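Local coordinates for DNA polymerase (PDB 2PY5), which replicates the phage genome by protein-primed, strand-displacing DNA synthesis with high processivity and proofreads the new strand with its own 3'-5' exonuclease, at residues T15-A26 with Y148-I158. The protein carries 2 engineered substitutions. Numbering follows the deposited sequence.
With nucleotides of chain A.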
ATOM      1  N   THR F  15      -5.862  16.010  19.083  1.00 30.64           N
ATOM      2  CA  THR F  15      -6.914  16.900  18.620  1.00 29.61           C
ATOM      3  C   THR F  15      -8.259  16.566  19.272  1.00 29.11           C
ATOM      4  O   THR F  15      -8.493  15.444  19.697  1.00 31.31           O
ATOM      5  CB  THR F  15      -7.046  16.821  17.087  1.00 31.18           C
ATOM      6  OG1 THR F  15      -7.406  15.482  16.725  1.00 31.49           O
ATOM      7  CG2 THR F  15      -5.724  17.182  16.396  1.00 30.54           C
ATOM      8  N   THR F  16      -9.131  17.564  19.377  1.00 29.31           N
ATOM      9  CA  THR F  16     -10.462  17.336  19.879  1.00 28.69           C
ATOM     10  C   THR F  16     -11.321  16.669  18.813  1.00 30.30           C
ATOM     11  O   THR F  16     -10.987  16.716  17.621  1.00 30.84           O
ATOM     12  CB  THR F  16     -11.105  18.635  20.359  1.00 29.44           C
ATOM     13  OG1 THR F  16     -11.264  19.534  19.264  1.00 30.11           O
ATOM     14  CG2 THR F  16     -10.247  19.284  21.427  1.00 30.89           C
ATOM     15  N   THR F  17     -12.426  16.061  19.240  1.00 31.39           N
ATOM     16  CA  THR F  17     -13.153  15.124  18.391  1.00 31.82           C
ATOM     17  C   THR F  17     -14.614  15.509  18.207  1.00 34.00           C
ATOM     18  O   THR F  17     -15.446  14.669  17.896  1.00 34.19           O
ATOM     19  CB  THR F  17     -13.009  13.694  18.940  1.00 33.62           C
ATOM     20  OG1 THR F  17     -13.711  13.565  20.179  1.00 33.13           O
ATOM     21  CG2 THR F  17     -11.521  13.358  19.144  1.00 33.92           C
ATOM     22  N   LYS F  18     -14.901  16.797  18.367  1.00 32.41           N
ATOM     23  CA  LYS F  18     -16.247  17.342  18.195  1.00 34.13           C
ATOM     24  C   LYS F  18     -16.317  18.096  16.873  1.00 32.71           C
ATOM     25  O   LYS F  18     -15.519  19.001  16.633  1.00 35.39           O
ATOM     26  CB  LYS F  18     -16.552  18.314  19.317  1.00 36.23           C
ATOM     27  CG  LYS F  18     -16.455  17.738  20.712  1.00 38.10           C
ATOM     28  CD  LYS F  18     -16.476  18.878  21.721  1.00 40.24           C
ATOM     29  CE  LYS F  18     -16.596  18.392  23.149  1.00 41.87           C
ATOM     30  NZ  LYS F  18     -16.779  19.538  24.095  1.00 43.14           N
ATOM     31  N   VAL F  19     -17.270  17.734  16.014  1.00 33.83           N
ATOM     32  CA  VAL F  19     -17.427  18.431  14.723  1.00 32.91           C
ATOM     33  C   VAL F  19     -17.638  19.948  14.885  1.00 32.89           C
ATOM     34  O   VAL F  19     -17.228  20.733  14.022  1.00 37.40           O
ATOM     35  CB  VAL F  19     -18.548  17.808  13.850  1.00 32.79           C
ATOM     36  CG1 VAL F  19     -18.173  16.392  13.447  1.00 34.43           C
ATOM     37  CG2 VAL F  19     -19.883  17.820  14.569  1.00 34.07           C
ATOM     38  N   GLU F  20     -18.234  20.360  16.010  1.00 33.29           N
ATOM     39  CA  GLU F  20     -18.505  21.786  16.281  1.00 33.81           C
ATOM     40  C   GLU F  20     -17.345  22.464  17.004  1.00 33.73           C
ATOM     41  O   GLU F  20     -17.382  23.671  17.236  1.00 35.95           O
ATOM     42  CB  GLU F  20     -19.782  21.977  17.122  1.00 37.04           C
ATOM     43  CG  GLU F  20     -20.650  20.759  17.246  1.00 42.90           C
ATOM     44  CD  GLU F  20     -20.101  19.761  18.254  1.00 45.05           C
ATOM     45  OE1 GLU F  20     -19.761  18.641  17.846  1.00 45.01           O
ATOM     46  OE2 GLU F  20     -20.001  20.112  19.453  1.00 51.14           O
ATOM     47  N   ASP F  21     -16.310  21.705  17.356  1.00 34.07           N
ATOM     48  CA  ASP F  21     -15.207  22.262  18.130  1.00 31.83           C
ATOM     49  C   ASP F  21     -13.950  21.423  17.946  1.00 32.07           C
ATOM     50  O   ASP F  21     -13.539  20.654  18.828  1.00 32.50           O
ATOM     51  CB  ASP F  21     -15.592  22.344  19.601  1.00 31.49           C
ATOM     52  CG  ASP F  21     -14.560  23.049  20.437  1.00 30.06           C
ATOM     53  OD1 ASP F  21     -14.697  22.998  21.671  1.00 35.35           O
ATOM     54  OD2 ASP F  21     -13.614  23.639  19.872  1.00 35.92           O
ATOM     55  N   CYS F  22     -13.372  21.570  16.762  1.00 31.55           N
ATOM     56  CA  CYS F  22     -12.253  20.771  16.315  1.00 31.61           C
ATOM     57  C   CYS F  22     -10.982  21.597  16.328  1.00 31.44           C
ATOM     58  O   CYS F  22     -10.861  22.586  15.592  1.00 32.90           O
ATOM     59  CB  CYS F  22     -12.547  20.262  14.912  1.00 32.94           C
ATOM     60  SG  CYS F  22     -11.247  19.326  14.150  1.00 32.86           S
ATOM     61  N   ARG F  23     -10.042  21.192  17.176  1.00 30.74           N
ATOM     62  CA  ARG F  23      -8.805  21.930  17.351  1.00 31.37           C
ATOM     63  C   ARG F  23      -7.712  21.062  17.957  1.00 31.40           C
ATOM     64  O   ARG F  23      -7.974  20.056  18.579  1.00 31.89           O
ATOM     65  CB  ARG F  23      -9.056  23.151  18.238  1.00 32.89           C
ATOM     66  CG  ARG F  23      -9.670  22.828  19.547  1.00 32.91           C
ATOM     67  CD  ARG F  23     -10.071  24.072  20.363  1.00 31.52           C
ATOM     68  NE  ARG F  23     -11.125  23.667  21.285  1.00 29.57           N
ATOM     69  CZ  ARG F  23     -10.950  22.971  22.411  1.00 30.60           C
ATOM     70  NH1 ARG F  23      -9.747  22.634  22.849  1.00 31.08           N
ATOM     71  NH2 ARG F  23     -12.001  22.598  23.101  1.00 32.15           N
ATOM     72  N   VAL F  24      -6.479  21.497  17.779  1.00 30.01           N
ATOM     73  CA  VAL F  24      -5.321  20.879  18.434  1.00 29.62           C
ATOM     74  C   VAL F  24      -5.349  21.206  19.933  1.00 29.86           C
ATOM     75  O   VAL F  24      -5.497  22.379  20.314  1.00 31.12           O
ATOM     76  CB  VAL F  24      -4.011  21.402  17.786  1.00 30.08           C
ATOM     77  CG1 VAL F  24      -2.772  20.970  18.571  1.00 30.44           C
ATOM     78  CG2 VAL F  24      -3.929  20.924  16.339  1.00 30.97           C
ATOM     79  N   TRP F  25      -5.249  20.180  20.780  1.00 30.48           N
ATOM     80  CA  TRP F  25      -5.078  20.402  22.222  1.00 29.74           C
ATOM     81  C   TRP F  25      -3.669  20.081  22.716  1.00 28.92           C
ATOM     82  O   TRP F  25      -3.309  20.446  23.823  1.00 30.70           O
ATOM     83  CB  TRP F  25      -6.140  19.674  23.061  1.00 30.15           C
ATOM     84  CG  TRP F  25      -6.113  18.159  23.019  1.00 29.62           C
ATOM     85  CD1 TRP F  25      -6.897  17.366  22.246  1.00 29.44           C
ATOM     86  CD2 TRP F  25      -5.311  17.282  23.818  1.00 29.37           C
ATOM     87  NE1 TRP F  25      -6.648  16.044  22.514  1.00 30.46           N
ATOM     88  CE2 TRP F  25      -5.672  15.961  23.473  1.00 31.15           C
ATOM     89  CE3 TRP F  25      -4.340  17.479  24.813  1.00 30.94           C
ATOM     90  CZ2 TRP F  25      -5.068  14.842  24.056  1.00 31.35           C
ATOM     91  CZ3 TRP F  25      -3.748  16.360  25.402  1.00 30.82           C
ATOM     92  CH2 TRP F  25      -4.118  15.060  25.019  1.00 29.63           C
ATOM     93  N   ALA F  26      -2.879  19.397  21.884  1.00 29.72           N
ATOM     94  CA  ALA F  26      -1.468  19.168  22.185  1.00 29.22           C
ATOM     95  C   ALA F  26      -0.652  19.049  20.912  1.00 29.71           C
ATOM     96  O   ALA F  26      -1.145  18.564  19.904  1.00 30.20           O
ATOM     97  CB  ALA F  26      -1.279  17.911  23.033  1.00 29.78           C
ATOM     98  N   TYR F 148      -9.168   9.623  23.588  1.00 35.19           N
ATOM     99  CA  TYR F 148      -9.353  10.605  22.506  1.00 34.81           C
ATOM    100  C   TYR F 148     -10.477  11.592  22.776  1.00 33.77           C
ATOM    101  O   TYR F 148     -10.375  12.769  22.429  1.00 33.84           O
ATOM    102  CB  TYR F 148      -9.661   9.916  21.174  1.00 37.14           C
ATOM    103  CG  TYR F 148      -8.668   8.864  20.751  1.00 39.38           C
ATOM    104  CD1 TYR F 148      -9.099   7.580  20.434  1.00 40.71           C
ATOM    105  CD2 TYR F 148      -7.307   9.141  20.683  1.00 38.69           C
ATOM    106  CE1 TYR F 148      -8.201   6.598  20.041  1.00 41.89           C
ATOM    107  CE2 TYR F 148      -6.390   8.153  20.289  1.00 41.00           C
ATOM    108  CZ  TYR F 148      -6.859   6.886  19.977  1.00 41.02           C
ATOM    109  OH  TYR F 148      -6.001   5.892  19.593  1.00 41.88           O
ATOM    110  N   HIS F 149     -11.553  11.108  23.387  1.00 32.34           N
ATOM    111  CA  HIS F 149     -12.795  11.872  23.443  1.00 31.08           C
ATOM    112  C   HIS F 149     -13.015  12.600  24.765  1.00 33.66           C
ATOM    113  O   HIS F 149     -14.073  13.182  24.965  1.00 35.63           O
ATOM    114  CB  HIS F 149     -13.964  10.949  23.109  1.00 34.06           C
ATOM    115  CG  HIS F 149     -13.767  10.204  21.832  1.00 35.35           C
ATOM    116  ND1 HIS F 149     -13.702  10.837  20.608  1.00 38.45           N
ATOM    117  CD2 HIS F 149     -13.556   8.889  21.588  1.00 38.12           C
ATOM    118  CE1 HIS F 149     -13.493   9.938  19.663  1.00 40.46           C
ATOM    119  NE2 HIS F 149     -13.409   8.747  20.231  1.00 38.50           N
ATOM    120  N   LYS F 150     -12.010  12.573  25.644  1.00 32.90           N
ATOM    121  CA  LYS F 150     -12.085  13.305  26.901  0.50 33.54           C
ATOM    122  C   LYS F 150     -12.335  14.787  26.634  1.00 31.75           C
ATOM    123  O   LYS F 150     -11.794  15.369  25.675  1.00 33.17           O
ATOM    124  CB  LYS F 150     -10.808  13.132  27.738  0.50 33.05           C
ATOM    125  CG  LYS F 150     -10.743  14.070  28.943  0.50 33.62           C
ATOM    126  CD  LYS F 150      -9.631  13.738  29.906  0.50 34.73           C
ATOM    127  CE  LYS F 150      -9.579  14.774  31.021  0.50 35.94           C
ATOM    128  NZ  LYS F 150      -8.540  14.479  32.039  0.50 37.18           N
ATOM    129  N   GLU F 151     -13.164  15.384  27.489  1.00 34.16           N
ATOM    130  CA  GLU F 151     -13.471  16.805  27.422  1.00 34.57           C
ATOM    131  C   GLU F 151     -12.201  17.614  27.711  1.00 32.29           C
ATOM    132  O   GLU F 151     -11.627  17.500  28.808  1.00 30.21           O
ATOM    133  CB  GLU F 151     -14.565  17.131  28.443  1.00 36.73           C
ATOM    134  CG  GLU F 151     -14.826  18.619  28.688  1.00 41.20           C
ATOM    135  CD  GLU F 151     -15.409  19.335  27.486  1.00 43.64           C
ATOM    136  OE1 GLU F 151     -15.856  18.658  26.530  1.00 41.87           O
ATOM    137  OE2 GLU F 151     -15.435  20.589  27.515  1.00 47.97           O
ATOM    138  N   ARG F 152     -11.784  18.411  26.724  1.00 30.94           N
ATOM    139  CA  ARG F 152     -10.567  19.224  26.811  1.00 30.18           C
ATOM    140  C   ARG F 152     -10.806  20.621  26.234  1.00 29.39           C
ATOM    141  O   ARG F 152     -10.707  20.824  25.025  1.00 31.44           O
ATOM    142  CB  ARG F 152      -9.420  18.549  26.062  1.00 29.05           C
ATOM    143  CG  ARG F 152      -8.957  17.238  26.690  1.00 27.38           C
ATOM    144  CD  ARG F 152      -7.803  16.647  25.910  1.00 29.33           C
ATOM    145  NE  ARG F 152      -7.342  15.360  26.438  1.00 29.89           N
ATOM    146  CZ  ARG F 152      -7.668  14.161  25.950  1.00 32.08           C
ATOM    147  NH1 ARG F 152      -8.515  14.048  24.936  1.00 32.23           N
ATOM    148  NH2 ARG F 152      -7.163  13.063  26.507  1.00 33.49           N
ATOM    149  N   PRO F 153     -11.141  21.589  27.103  1.00 29.51           N
ATOM    150  CA  PRO F 153     -11.343  22.960  26.666  1.00 29.11           C
ATOM    151  C   PRO F 153     -10.071  23.631  26.183  1.00 30.32           C
ATOM    152  O   PRO F 153      -8.972  23.112  26.356  1.00 31.42           O
ATOM    153  CB  PRO F 153     -11.840  23.657  27.941  1.00 28.78           C
ATOM    154  CG  PRO F 153     -12.309  22.581  28.808  1.00 31.90           C
ATOM    155  CD  PRO F 153     -11.414  21.445  28.541  1.00 30.37           C
ATOM    156  N   VAL F 154     -10.224  24.796  25.570  1.00 28.29           N
ATOM    157  CA  VAL F 154      -9.069  25.565  25.164  1.00 27.52           C
ATOM    158  C   VAL F 154      -8.191  25.831  26.393  1.00 28.60           C
ATOM    159  O   VAL F 154      -8.684  26.271  27.434  1.00 29.21           O
ATOM    160  CB  VAL F 154      -9.484  26.878  24.480  1.00 29.62           C
ATOM    161  CG1 VAL F 154      -8.277  27.781  24.257  1.00 29.84           C
ATOM    162  CG2 VAL F 154     -10.176  26.583  23.172  1.00 31.53           C
ATOM    163  N   GLY F 155      -6.891  25.552  26.269  1.00 29.99           N
ATOM    164  CA  GLY F 155      -5.938  25.782  27.369  1.00 29.91           C
ATOM    165  C   GLY F 155      -5.862  24.636  28.360  1.00 28.81           C
ATOM    166  O   GLY F 155      -5.219  24.741  29.405  1.00 31.97           O
ATOM    167  N   TYR F 156      -6.538  23.539  28.035  1.00 28.49           N
ATOM    168  CA  TYR F 156      -6.519  22.330  28.850  1.00 29.87           C
ATOM    169  C   TYR F 156      -5.083  21.917  29.180  1.00 27.61           C
ATOM    170  O   TYR F 156      -4.204  21.889  28.296  1.00 28.88           O
ATOM    171  CB  TYR F 156      -7.269  21.193  28.126  1.00 30.09           C
ATOM    172  CG  TYR F 156      -7.012  19.810  28.666  1.00 30.53           C
ATOM    173  CD1 TYR F 156      -7.713  19.336  29.762  1.00 29.49           C
ATOM    174  CD2 TYR F 156      -6.091  18.966  28.067  1.00 30.83           C
ATOM    175  CE1 TYR F 156      -7.489  18.072  30.266  1.00 29.96           C
ATOM    176  CE2 TYR F 156      -5.856  17.694  28.578  1.00 30.57           C
ATOM    177  CZ  TYR F 156      -6.565  17.254  29.666  1.00 31.79           C
ATOM    178  OH  TYR F 156      -6.354  15.994  30.171  1.00 34.09           O
ATOM    179  N   LYS F 157      -4.865  21.623  30.461  1.00 32.26           N
ATOM    180  CA  LYS F 157      -3.558  21.235  30.984  1.00 32.82           C
ATOM    181  C   LYS F 157      -3.243  19.772  30.680  1.00 32.44           C
ATOM    182  O   LYS F 157      -3.928  18.867  31.159  1.00 32.77           O
ATOM    183  CB  LYS F 157      -3.544  21.461  32.494  1.00 34.70           C
ATOM    184  CG  LYS F 157      -2.294  21.013  33.230  1.00 36.21           C
ATOM    185  CD  LYS F 157      -2.287  21.606  34.626  1.00 39.30           C
ATOM    186  CE  LYS F 157      -1.395  20.856  35.587  1.00 41.03           C
ATOM    187  NZ  LYS F 157      -1.503  21.438  36.958  1.00 42.25           N
ATOM    188  N   ILE F 158      -2.184  19.550  29.909  1.00 32.26           N
ATOM    189  CA  ILE F 158      -1.763  18.203  29.536  1.00 30.64           C
ATOM    190  C   ILE F 158      -1.268  17.440  30.771  1.00 29.92           C
ATOM    191  O   ILE F 158      -0.441  17.954  31.531  1.00 32.61           O
ATOM    192  CB  ILE F 158      -0.637  18.242  28.464  1.00 30.70           C
ATOM    193  CG1 ILE F 158      -1.097  18.996  27.206  1.00 30.86           C
ATOM    194  CG2 ILE F 158      -0.221  16.835  28.082  1.00 32.49           C
ATOM    195  CD1 ILE F 158       0.039  19.307  26.237  1.00 31.79           C
TER
ATOM    196  P    DT A   7      -3.162   9.452  16.669  1.00 27.71           P
ATOM    197  OP1  DT A   7      -2.030   9.910  17.489  1.00 28.12           O
ATOM    198  OP2  DT A   7      -3.665   8.070  16.808  1.00 28.50           O
ATOM    199  O5'  DT A   7      -4.440  10.383  16.903  1.00 26.32           O
ATOM    200  C5'  DT A   7      -4.371  11.790  16.728  1.00 24.66           C
ATOM    201  C4'  DT A   7      -5.734  12.371  17.055  1.00 22.33           C
ATOM    202  O4'  DT A   7      -6.723  11.784  16.187  1.00 23.57           O
ATOM    203  C3'  DT A   7      -6.260  12.097  18.466  1.00 24.05           C
ATOM    204  O3'  DT A   7      -5.784  13.047  19.429  1.00 23.43           O
ATOM    205  C2'  DT A   7      -7.756  12.263  18.248  1.00 22.42           C
ATOM    206  C1'  DT A   7      -7.968  11.696  16.855  1.00 25.68           C
ATOM    207  N1   DT A   7      -8.444  10.265  16.835  1.00 26.19           N
ATOM    208  C2   DT A   7      -9.795  10.049  16.947  1.00 27.26           C
ATOM    209  O2   DT A   7     -10.608  10.947  17.067  1.00 28.07           O
ATOM    210  N3   DT A   7     -10.174   8.736  16.910  1.00 28.35           N
ATOM    211  C4   DT A   7      -9.351   7.637  16.772  1.00 29.84           C
ATOM    212  O4   DT A   7      -9.807   6.488  16.754  1.00 31.28           O
ATOM    213  C5   DT A   7      -7.943   7.928  16.660  1.00 28.58           C
ATOM    214  C7   DT A   7      -6.960   6.807  16.501  1.00 29.10           C
ATOM    215  C6   DT A   7      -7.549   9.213  16.692  1.00 27.41           C
TER
HETATM  216  O   HOH W   1      -7.559  13.401  21.659  1.00 25.89           O
HETATM  217  O   HOH W   2      -4.893  21.568  25.661  1.00 25.27           O
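Trp25 holds its CG between the backbone N and the carbonyl carbon (chi1 65°), and Arg152 sends an extended chain from CG to NE across the indole, so that a cation-pi stack joins the start of strand 24-31, in the exonuclease-domain sheet, to residues 148-158, the loop before helix 160-182. Such stacking still lets an arginine spend its N-H groups on acceptors. The guanidinium lies flat on the ring, planes 6° and centres 3.9 Å apart, while Arg152 CD makes a CH-pi contact over the five-membered ring. A salt bridge to Glu162 and a hydrogen bond to the carbonyl of Asp147 help fix the guanidinium's rotation. Tyr156 turns an edge toward the Trp25 face in an offset edge-to-face pair, planes at 85°. Trp25 and Ala26 both face Glu14 in a classic beta bulge, and Ala26 CB meets Ile158 CD1 at 3.7 Å.

The second arginine, Arg23, uses its guanidinium on a backbone carbonyl. NH1 and NH2 both donate hydrogen bonds to Arg152 O, from opposite faces of the carbonyl plane, and NE and NH2 form a side-on salt bridge with the Asp21 carboxylate. Val154 CG2 and Thr16 CG2 lie against opposite guanidinium faces, each toward the rim. Lys18 NZ forms a salt bridge on the syn lone pair of Glu151 OE1 at 2.7 Å, and Thr17 OG1 hydrogen-bonds in the ring plane with His149 ND1 at 2.8 Å.

All this borders the proofreading site, where Thr15 and Tyr148 stabilise the frayed primer terminus. The Tyr148 ring has the base of DT7 of chain A over one face, and Thr15 N donates to the O3' of DT7. One water joins both segments to that O3': it donates to Thr15 O and Tyr148 O and accepts from Trp25 NE1 at 2.9 Å.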